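Local structure of threonine phosphate decarboxylase-like enzyme (Sulfurospirillum multivorans, 6OUX) at residues L242-L253 / I275-F286; Q83-M91 / K98-N106. The protein catalyses the pyridoxal phosphate-dependent decarboxylation of L-serine O-phosphate to ethanolamine O-phosphate, a step in norcobamide biosynthesis. All coordinates share one frame; numbering follows the deposited sequence.

Contact 1 (L242-L253 / I275-F286)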
loop_
_atom_site.group_PDB
_atom_site.type_symbol
_atom_site.label_atom_id
_atom_site.label_comp_id
_atom_site.label_asym_id
_atom_site.label_seq_id
_atom_site.Cartn_x
_atom_site.Cartn_y
_atom_site.Cartn_z
ATOM N N LEU A 242 -3.432 -7.713 -9.913
ATOM C CA LEU A 242 -3.442 -9.119 -9.462
ATOM C C LEU A 242 -4.593 -9.448 -8.506
ATOM O O LEU A 242 -4.753 -10.614 -8.155
ATOM C CB LEU A 242 -2.111 -9.490 -8.824
ATOM C CG LEU A 242 -0.912 -9.438 -9.760
ATOM C CD1 LEU A 242 0.371 -9.539 -8.937
ATOM C CD2 LEU A 242 -0.989 -10.571 -10.783
ATOM N N SER A 243 -5.434 -8.470 -8.181
ATOM C CA SER A 243 -6.532 -8.618 -7.202
ATOM C C SER A 243 -7.918 -8.968 -7.811
ATOM O O SER A 243 -8.718 -9.722 -7.244
ATOM C CB SER A 243 -6.522 -7.350 -6.294
ATOM O OG SER A 243 -5.178 -7.194 -5.676
ATOM N N LYS A 244 -8.192 -8.518 -9.011
ATOM C CA LYS A 244 -9.505 -8.778 -9.578
ATOM C C LYS A 244 -9.667 -10.114 -10.314
ATOM O O LYS A 244 -10.785 -10.445 -10.764
ATOM C CB LYS A 244 -9.908 -7.616 -10.465
ATOM C CG LYS A 244 -9.990 -6.329 -9.656
ATOM C CD LYS A 244 -9.980 -5.102 -10.538
ATOM C CE LYS A 244 -9.738 -3.872 -9.688
ATOM N NZ LYS A 244 -10.339 -2.688 -10.360
ATOM N N ASP A 245 -8.573 -10.868 -10.453
ATOM C CA ASP A 245 -8.626 -12.194 -11.085
ATOM C C ASP A 245 -8.151 -13.273 -10.107
ATOM O O ASP A 245 -8.917 -14.180 -9.767
ATOM C CB ASP A 245 -7.930 -12.211 -12.471
ATOM C CG ASP A 245 -6.465 -11.739 -12.450
ATOM O OD1 ASP A 245 -5.882 -11.447 -11.389
ATOM O OD2 ASP A 245 -5.881 -11.652 -13.537
ATOM N N PHE A 246 -6.913 -13.176 -9.616
ATOM C CA PHE A 246 -6.451 -14.100 -8.546
ATOM C C PHE A 246 -7.233 -13.836 -7.247
ATOM O O PHE A 246 -7.097 -14.596 -6.298
ATOM C CB PHE A 246 -4.943 -14.024 -8.300
ATOM C CG PHE A 246 -4.097 -14.403 -9.500
ATOM C CD1 PHE A 246 -3.822 -15.744 -9.790
ATOM C CD2 PHE A 246 -3.556 -13.423 -10.341
ATOM C CE1 PHE A 246 -3.038 -16.087 -10.891
ATOM C CE2 PHE A 246 -2.768 -13.767 -11.427
ATOM C CZ PHE A 246 -2.509 -15.098 -11.707
ATOM N N GLY A 247 -8.021 -12.743 -7.235
ATOM C CA GLY A 247 -9.222 -12.609 -6.409
ATOM C C GLY A 247 -8.871 -12.682 -4.966
ATOM O O GLY A 247 -8.698 -13.777 -4.451
ATOM N N ILE A 248 -8.804 -11.536 -4.303
ATOM C CA ILE A 248 -8.228 -11.443 -2.962
ATOM C C ILE A 248 -8.368 -10.007 -2.516
ATOM O O ILE A 248 -7.424 -9.229 -2.600
ATOM C CB ILE A 248 -6.736 -11.868 -2.941
ATOM C CG1 ILE A 248 -6.611 -13.370 -3.128
ATOM C CG2 ILE A 248 -6.096 -11.552 -1.599
ATOM C CD1 ILE A 248 -5.202 -13.789 -3.485
ATOM N N ALA A 249 -9.563 -9.704 -2.020
ATOM C CA ALA A 249 -10.026 -8.342 -1.756
ATOM C C ALA A 249 -9.076 -7.498 -0.920
ATOM O O ALA A 249 -8.603 -6.460 -1.384
ATOM C CB ALA A 249 -11.406 -8.387 -1.083
ATOM N N GLY A 250 -8.798 -7.965 0.299
ATOM C CA GLY A 250 -8.045 -7.194 1.283
ATOM C C GLY A 250 -6.538 -7.180 1.123
ATOM O O GLY A 250 -5.836 -6.689 2.042
ATOM N N VAL A 251 -6.039 -7.769 0.013
ATOM C CA VAL A 251 -4.588 -7.645 -0.390
ATOM C C VAL A 251 -4.507 -7.009 -1.776
ATOM O O VAL A 251 -5.070 -7.512 -2.727
ATOM C CB VAL A 251 -3.735 -8.937 -0.195
ATOM C CG1 VAL A 251 -4.551 -10.046 0.451
ATOM C CG2 VAL A 251 -2.985 -9.405 -1.444
ATOM N N ARG A 252 -3.831 -5.884 -1.851
ATOM C CA ARG A 252 -3.871 -5.017 -3.036
ATOM C C ARG A 252 -2.566 -5.082 -3.784
ATOM O O ARG A 252 -1.551 -4.596 -3.311
ATOM C CB ARG A 252 -4.175 -3.565 -2.647
ATOM C CG ARG A 252 -5.561 -3.362 -2.027
ATOM C CD ARG A 252 -6.142 -1.976 -2.316
ATOM N NE ARG A 252 -5.120 -0.925 -2.250
ATOM C CZ ARG A 252 -5.182 0.250 -2.887
ATOM N NH1 ARG A 252 -6.229 0.565 -3.660
ATOM N NH2 ARG A 252 -4.191 1.126 -2.747
ATOM N N LEU A 253 -2.600 -5.691 -4.968
ATOM C CA LEU A 253 -1.404 -5.927 -5.769
ATOM C C LEU A 253 -1.641 -5.733 -7.239
ATOM O O LEU A 253 -2.625 -6.185 -7.768
ATOM C CB LEU A 253 -0.969 -7.370 -5.661
ATOM C CG LEU A 253 -0.458 -7.837 -4.326
ATOM C CD1 LEU A 253 -0.347 -9.346 -4.364
ATOM C CD2 LEU A 253 0.870 -7.192 -4.014
ATOM N N ILE A 275 5.584 -3.841 -0.080
ATOM C CA ILE A 275 4.532 -4.849 -0.026
ATOM C C ILE A 275 4.325 -5.236 1.446
ATOM O O ILE A 275 5.159 -4.960 2.284
ATOM C CB ILE A 275 4.909 -6.067 -0.884
ATOM C CG1 ILE A 275 3.671 -6.887 -1.226
ATOM C CG2 ILE A 275 5.982 -6.925 -0.195
ATOM C CD1 ILE A 275 3.971 -7.903 -2.313
ATOM N N ASN A 276 3.204 -5.848 1.784
ATOM C CA ASN A 276 3.022 -6.305 3.163
ATOM C C ASN A 276 3.272 -7.794 3.156
ATOM O O ASN A 276 3.382 -8.381 2.077
ATOM C CB ASN A 276 1.645 -5.936 3.738
ATOM C CG ASN A 276 0.470 -6.269 2.811
ATOM O OD1 ASN A 276 0.588 -7.053 1.917
ATOM N ND2 ASN A 276 -0.699 -5.639 3.051
ATOM N N GLY A 277 3.301 -8.414 4.332
ATOM C CA GLY A 277 3.568 -9.859 4.429
ATOM C C GLY A 277 2.607 -10.682 3.590
ATOM O O GLY A 277 3.003 -11.603 2.863
ATOM N N ILE A 278 1.323 -10.450 3.781
ATOM C CA ILE A 278 0.307 -11.310 3.145
ATOM C C ILE A 278 0.353 -11.100 1.642
ATOM O O ILE A 278 0.179 -12.051 0.922
ATOM C CB ILE A 278 -1.121 -11.123 3.731
ATOM C CG1 ILE A 278 -2.140 -12.139 3.183
ATOM C CG2 ILE A 278 -1.661 -9.736 3.469
ATOM C CD1 ILE A 278 -1.714 -13.577 3.455
ATOM N N GLY A 279 0.619 -9.863 1.200
ATOM C CA GLY A 279 0.800 -9.523 -0.193
ATOM C C GLY A 279 1.900 -10.332 -0.845
ATOM O O GLY A 279 1.702 -10.896 -1.954
ATOM N N GLU A 280 3.055 -10.356 -0.182
ATOM C CA GLU A 280 4.184 -11.141 -0.630
ATOM C C GLU A 280 3.898 -12.616 -0.733
ATOM O O GLU A 280 4.277 -13.201 -1.725
ATOM C CB GLU A 280 5.392 -10.951 0.264
ATOM C CG GLU A 280 6.573 -11.727 -0.226
ATOM C CD GLU A 280 7.836 -11.445 0.571
ATOM O OE1 GLU A 280 7.848 -10.579 1.484
ATOM O OE2 GLU A 280 8.811 -12.142 0.286
ATOM N N TYR A 281 3.290 -13.215 0.302
ATOM C CA TYR A 281 2.887 -14.610 0.277
ATOM C C TYR A 281 2.070 -14.852 -1.019
ATOM O O TYR A 281 2.297 -15.812 -1.753
ATOM C CB TYR A 281 2.008 -14.969 1.483
ATOM C CG TYR A 281 1.376 -16.324 1.320
ATOM C CD1 TYR A 281 2.115 -17.495 1.598
ATOM C CD2 TYR A 281 0.102 -16.475 0.789
ATOM C CE1 TYR A 281 1.570 -18.772 1.404
ATOM C CE2 TYR A 281 -0.429 -17.763 0.561
ATOM C CZ TYR A 281 0.308 -18.897 0.862
ATOM O OH TYR A 281 -0.215 -20.170 0.665
ATOM N N CYS A 282 1.123 -13.974 -1.275
ATOM C CA CYS A 282 0.200 -14.178 -2.398
ATOM C C CYS A 282 0.928 -14.043 -3.716
ATOM O O CYS A 282 0.705 -14.813 -4.644
ATOM C CB CYS A 282 -0.946 -13.168 -2.348
ATOM S SG CYS A 282 -2.213 -13.540 -1.117
ATOM N N LEU A 283 1.822 -13.084 -3.772
ATOM C CA LEU A 283 2.602 -12.874 -4.976
ATOM C C LEU A 283 3.424 -14.123 -5.340
ATOM O O LEU A 283 3.462 -14.544 -6.541
ATOM C CB LEU A 283 3.536 -11.683 -4.830
ATOM C CG LEU A 283 4.007 -11.179 -6.176
ATOM C CD1 LEU A 283 2.947 -10.212 -6.679
ATOM C CD2 LEU A 283 5.371 -10.498 -6.093
ATOM N N ARG A 284 4.059 -14.702 -4.317
ATOM C CA ARG A 284 4.890 -15.890 -4.513
ATOM C C ARG A 284 4.045 -17.121 -4.785
ATOM O O ARG A 284 4.476 -18.016 -5.517
ATOM C CB ARG A 284 5.765 -16.154 -3.333
ATOM C CG ARG A 284 6.831 -15.104 -3.098
ATOM C CD ARG A 284 7.647 -15.467 -1.845
ATOM N NE ARG A 284 8.652 -14.455 -1.639
ATOM C CZ ARG A 284 9.835 -14.418 -2.248
ATOM N NH1 ARG A 284 10.242 -15.403 -3.059
ATOM N NH2 ARG A 284 10.632 -13.395 -2.006
ATOM N N LEU A 285 2.847 -17.158 -4.238
ATOM C CA LEU A 285 1.913 -18.188 -4.585
ATOM C C LEU A 285 1.553 -18.139 -6.064
ATOM O O LEU A 285 1.635 -19.134 -6.783
ATOM C CB LEU A 285 0.662 -18.030 -3.716
ATOM C CG LEU A 285 -0.364 -19.132 -3.882
ATOM C CD1 LEU A 285 0.166 -20.456 -3.315
ATOM C CD2 LEU A 285 -1.599 -18.652 -3.175
ATOM N N PHE A 286 1.189 -16.947 -6.517
ATOM C CA PHE A 286 0.585 -16.721 -7.842
ATOM C C PHE A 286 1.484 -17.117 -8.977
ATOM O O PHE A 286 0.984 -17.309 -10.079
ATOM C CB PHE A 286 0.197 -15.245 -8.025
ATOM C CG PHE A 286 -0.909 -14.770 -7.135
ATOM C CD1 PHE A 286 -1.719 -15.638 -6.411
ATOM C CD2 PHE A 286 -1.133 -13.391 -6.999
ATOM C CE1 PHE A 286 -2.725 -15.132 -5.581
ATOM C CE2 PHE A 286 -2.119 -12.893 -6.175
ATOM C CZ PHE A 286 -2.932 -13.759 -5.493
HETATM O O HOH W 1 -3.086 -4.862 0.734
#
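Phe246 lies across Phe286 in an offset stack, ring centroids 4.5 Å apart and planes at 15°, the two side chains sliding past each other in opposite directions. Followed outward, Phe246 CB makes a CH-pi contact over the Phe286 face, 3.6 Å from its centroid. CG then stands 4.0 Å from Phe286 CG, and CD1 is equally far from Phe286 CD1, while CD2 looks at Phe286 CD2. CG lies anti to the carbonyl carbon (chi1 -62°), which carries the ring to the helix, and chi2 of -83° turns its face to Phe286. The other face of Phe286 bears on Cys282 O, so it is held between loop and helix.

Leucines extend the seam: the methyls Leu242 CD1 and Leu283 CD1 are tightly packed at 3.5 Å, and Leu253 splits its branches, CD1 lying 3.5 Å from Gly279 O and CD2 meeting Ile275 CD1 at 3.6 Å. Behind them Ser243 OG accepts from Leu253 N and donates to Val251 O, bracing the loop.

The loop, whose sequence from Ser241 through Lys244 to Arg252 is consistent with the cofactor-lysine loop of this family, joins strands 236-241 and 254-257 of the large sheet and packs on helix 277-286, while helix 289-314 supplies Tyr295 and Phe291 to Phe246.

Contact 2 (Q83-M91 / K98-N106)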
loop_
_atom_site.group_PDB
_atom_site.type_symbol
_atom_site.label_atom_id
_atom_site.label_comp_id
_atom_site.label_asym_id
_atom_site.label_seq_id
_atom_site.Cartn_x
_atom_site.Cartn_y
_atom_site.Cartn_z
ATOM N N GLN A 83 12.008 -6.751 -0.552
ATOM C CA GLN A 83 12.058 -5.484 -1.225
ATOM C C GLN A 83 11.794 -5.673 -2.722
ATOM O O GLN A 83 11.766 -6.808 -3.216
ATOM C CB GLN A 83 13.420 -4.795 -1.021
ATOM C CG GLN A 83 13.979 -4.747 0.410
ATOM C CD GLN A 83 12.946 -4.408 1.478
ATOM O OE1 GLN A 83 12.661 -5.222 2.360
ATOM N NE2 GLN A 83 12.389 -3.199 1.414
ATOM N N GLN A 84 11.574 -4.551 -3.403
ATOM C CA GLN A 84 11.168 -4.512 -4.807
ATOM C C GLN A 84 11.977 -5.434 -5.727
ATOM O O GLN A 84 11.394 -6.278 -6.449
ATOM C CB GLN A 84 11.143 -3.061 -5.310
ATOM C CG GLN A 84 10.720 -2.887 -6.753
ATOM C CD GLN A 84 9.216 -2.789 -6.991
ATOM O OE1 GLN A 84 8.386 -2.480 -6.079
ATOM N NE2 GLN A 84 8.847 -3.007 -8.236
ATOM N N ARG A 85 13.312 -5.333 -5.684
ATOM C CA ARG A 85 14.173 -6.194 -6.544
ATOM C C ARG A 85 13.940 -7.701 -6.374
ATOM O O ARG A 85 14.065 -8.513 -7.349
ATOM C CB ARG A 85 15.681 -5.871 -6.340
ATOM C CG ARG A 85 16.129 -4.456 -6.720
ATOM C CD ARG A 85 15.932 -4.176 -8.213
ATOM N NE ARG A 85 16.273 -2.813 -8.644
ATOM C CZ ARG A 85 15.977 -2.301 -9.846
ATOM N NH1 ARG A 85 15.307 -3.018 -10.734
ATOM N NH2 ARG A 85 16.290 -1.039 -10.144
ATOM N N SER A 86 13.623 -8.126 -5.146
ATOM C CA SER A 86 13.424 -9.523 -4.935
ATOM C C SER A 86 12.057 -9.920 -5.524
ATOM O O SER A 86 11.930 -11.016 -6.066
ATOM C CB SER A 86 13.656 -9.925 -3.457
ATOM O OG SER A 86 12.767 -10.925 -3.034
ATOM N N LEU A 87 11.072 -9.019 -5.461
ATOM C CA LEU A 87 9.717 -9.234 -5.999
ATOM C C LEU A 87 9.706 -9.262 -7.540
ATOM O O LEU A 87 9.082 -10.129 -8.160
ATOM C CB LEU A 87 8.781 -8.126 -5.516
ATOM C CG LEU A 87 8.593 -8.051 -4.000
ATOM C CD1 LEU A 87 7.815 -6.815 -3.617
ATOM C CD2 LEU A 87 7.970 -9.338 -3.505
ATOM N N GLN A 88 10.502 -8.387 -8.133
ATOM C CA GLN A 88 10.777 -8.427 -9.564
ATOM C C GLN A 88 11.222 -9.801 -10.036
ATOM O O GLN A 88 10.709 -10.383 -11.058
ATOM C CB GLN A 88 11.832 -7.367 -9.890
ATOM C CG GLN A 88 11.330 -5.950 -9.889
ATOM C CD GLN A 88 12.402 -5.027 -10.402
ATOM O OE1 GLN A 88 13.560 -5.355 -10.307
ATOM N NE2 GLN A 88 12.036 -3.900 -10.949
ATOM N N LYS A 89 12.166 -10.367 -9.281
ATOM C CA LYS A 89 12.672 -11.673 -9.601
ATOM C C LYS A 89 11.631 -12.769 -9.468
ATOM O O LYS A 89 11.603 -13.669 -10.276
ATOM C CB LYS A 89 13.968 -11.964 -8.837
ATOM C CG LYS A 89 15.131 -11.204 -9.476
ATOM C CD LYS A 89 16.263 -10.876 -8.512
ATOM C CE LYS A 89 17.283 -9.964 -9.179
ATOM N NZ LYS A 89 17.621 -8.825 -8.290
ATOM N N VAL A 90 10.720 -12.672 -8.506
ATOM C CA VAL A 90 9.678 -13.680 -8.395
ATOM C C VAL A 90 8.800 -13.631 -9.638
ATOM O O VAL A 90 8.511 -14.656 -10.210
ATOM C CB VAL A 90 8.878 -13.547 -7.094
ATOM C CG1 VAL A 90 7.729 -14.526 -7.059
ATOM C CG2 VAL A 90 9.787 -13.797 -5.896
ATOM N N MET A 91 8.358 -12.443 -10.032
ATOM C CA MET A 91 7.458 -12.265 -11.190
ATOM C C MET A 91 8.146 -12.669 -12.544
ATOM O O MET A 91 7.503 -13.217 -13.441
ATOM C CB MET A 91 6.874 -10.828 -11.203
ATOM C CG MET A 91 5.943 -10.407 -10.021
ATOM S SD MET A 91 4.429 -11.400 -10.022
ATOM C CE MET A 91 3.565 -10.511 -11.277
ATOM N N LYS A 98 12.329 -9.896 -18.418
ATOM C CA LYS A 98 13.402 -9.369 -17.642
ATOM C C LYS A 98 12.909 -8.747 -16.320
ATOM O O LYS A 98 12.022 -7.920 -16.333
ATOM C CB LYS A 98 14.080 -8.337 -18.520
ATOM C CG LYS A 98 15.145 -7.466 -17.871
ATOM C CD LYS A 98 15.863 -6.668 -18.973
ATOM C CE LYS A 98 16.734 -5.568 -18.420
ATOM N NZ LYS A 98 17.639 -6.202 -17.427
ATOM N N PRO A 99 13.502 -9.121 -15.166
ATOM C CA PRO A 99 12.982 -8.573 -13.881
ATOM C C PRO A 99 12.946 -7.060 -13.762
ATOM O O PRO A 99 12.016 -6.476 -13.140
ATOM C CB PRO A 99 13.959 -9.142 -12.803
ATOM C CG PRO A 99 15.020 -9.862 -13.531
ATOM C CD PRO A 99 14.591 -10.099 -14.952
ATOM N N GLU A 100 13.951 -6.412 -14.334
ATOM C CA GLU A 100 14.081 -4.946 -14.226
ATOM C C GLU A 100 13.012 -4.231 -15.094
ATOM O O GLU A 100 12.874 -3.041 -15.024
ATOM C CB GLU A 100 15.509 -4.473 -14.632
ATOM C CG GLU A 100 16.732 -5.049 -13.841
ATOM C CD GLU A 100 16.940 -6.536 -13.909
ATOM O OE1 GLU A 100 16.637 -7.190 -14.968
ATOM O OE2 GLU A 100 17.405 -7.110 -12.884
ATOM N N ASN A 101 12.319 -4.951 -15.973
ATOM C CA ASN A 101 11.147 -4.394 -16.704
ATOM C C ASN A 101 9.783 -4.495 -15.920
ATOM O O ASN A 101 8.764 -3.997 -16.392
ATOM C CB ASN A 101 10.957 -5.085 -18.074
ATOM C CG ASN A 101 11.978 -4.670 -19.096
ATOM O OD1 ASN A 101 12.752 -5.454 -19.592
ATOM N ND2 ASN A 101 11.979 -3.454 -19.410
ATOM N N ILE A 102 9.791 -5.075 -14.718
ATOM C CA ILE A 102 8.593 -5.242 -13.860
ATOM C C ILE A 102 8.551 -4.230 -12.710
ATOM O O ILE A 102 9.522 -4.122 -12.004
ATOM C CB ILE A 102 8.524 -6.652 -13.256
ATOM C CG1 ILE A 102 8.686 -7.702 -14.341
ATOM C CG2 ILE A 102 7.183 -6.838 -12.513
ATOM C CD1 ILE A 102 8.818 -9.157 -13.892
ATOM N N PHE A 103 7.444 -3.481 -12.590
ATOM C CA PHE A 103 7.155 -2.617 -11.483
ATOM C C PHE A 103 5.976 -3.252 -10.679
ATOM O O PHE A 103 4.885 -3.540 -11.238
ATOM C CB PHE A 103 6.834 -1.175 -11.967
ATOM C CG PHE A 103 6.494 -0.241 -10.855
ATOM C CD1 PHE A 103 5.191 -0.183 -10.345
ATOM C CD2 PHE A 103 7.479 0.543 -10.241
ATOM C CE1 PHE A 103 4.862 0.636 -9.292
ATOM C CE2 PHE A 103 7.144 1.406 -9.190
ATOM C CZ PHE A 103 5.844 1.470 -8.723
ATOM N N ILE A 104 6.170 -3.408 -9.380
ATOM C CA ILE A 104 5.155 -4.008 -8.480
ATOM C C ILE A 104 4.597 -2.903 -7.579
ATOM O O ILE A 104 5.377 -2.213 -6.929
ATOM C CB ILE A 104 5.729 -5.077 -7.532
ATOM C CG1 ILE A 104 6.705 -6.057 -8.216
ATOM C CG2 ILE A 104 4.564 -5.762 -6.791
ATOM C CD1 ILE A 104 6.058 -7.126 -9.011
ATOM N N GLY A 105 3.277 -2.699 -7.569
ATOM C CA GLY A 105 2.629 -1.708 -6.680
ATOM C C GLY A 105 1.259 -2.215 -6.174
ATOM O O GLY A 105 1.000 -3.433 -6.155
ATOM N N ASN A 106 0.399 -1.284 -5.786
ATOM C CA ASN A 106 -0.879 -1.570 -5.158
ATOM C C ASN A 106 -2.036 -2.015 -6.042
ATOM O O ASN A 106 -2.957 -2.693 -5.595
ATOM C CB ASN A 106 -1.340 -0.330 -4.399
ATOM C CG ASN A 106 -0.505 -0.078 -3.188
ATOM O OD1 ASN A 106 -0.209 -1.005 -2.444
ATOM N ND2 ASN A 106 -0.099 1.171 -2.986
HETATM O O HOH W 2 14.292 -1.652 -12.815
#
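Gln88 reaches across to Pro99 and Ile102 where helix 84-95 turns back into strand 102-105, a helix-loop-strand unit that supplies this strand at the edge, within this chain, of the large mixed sheet of the class-II aminotransferase family fold. Helix segment and strand run at 114° to each other.

The second segment begins its contact at Pro99, whose ring packs against the backbone of Gln88 and the aliphatic part of Lys89, while Pro99 O lies 3.1 Å from Gln88 CD. Next, Glu100 CG comes obliquely to Arg85 NH1, 4.0 Å away, the two side chains crossing at about a right angle without a charge pair between them; a water links Arg85 NH1 to Glu100 O instead, and the salt bridge of Arg85 goes to Asp264.

Ile102 brings the main polar link. Its O accepts from Gln88 NE2 at 2.7 Å, nearly along the C=O axis although the N-H points somewhat off line (140°). The Gln88 chain, extended beyond CG (chi2 -172°), carries its amide to the strand, and Arg85 NH1 grips the other end, 2.9 Å from Gln88 OE1 on an in-plane lone pair. Were Gln88 an alanine, Ile102 O would probably lose this donor, and Arg85 NH1 its acceptor on the helix, leaving Asp264 to hold the guanidinium. Ile102 CD1, meanwhile, touches both Gln88 O and Met91 CB, at 3.6 Å from the former.

Phe103 points away from the helix and packs on Ile111 and Met114 of helix 108-116, and its backbone pairs with Ala256 of strand 254-257. Ile104 faces the helix again, and its CG1 meets Leu87 CB at 4.0 Å. Beyond it Met91 CG comes within 3.4 Å of Ile104 CD1, a tight carbon pair.

Contacts 1 and 2 show how neighbouring packing units abut: their centres are about 14 Å apart, and helix 277-286 of contact 1 packs on helix 84-95 of contact 2. Leu283, whose tip meets the loop in contact 1, also sets CD1 3.8 Å from Met91 SD of contact 2. Further along, Arg284 NH1 lies 3.3 Å from Val90 CG2. A second bridge runs from loop to strand end, with Arg252 CB 3.3 Å from Asn106 O. The paired strands 102-105 and 254-257 also join the two contacts through the sheet. Both lie away from Asn181, Arg355 and Arg369, which probably bind O-phospho-L-serine.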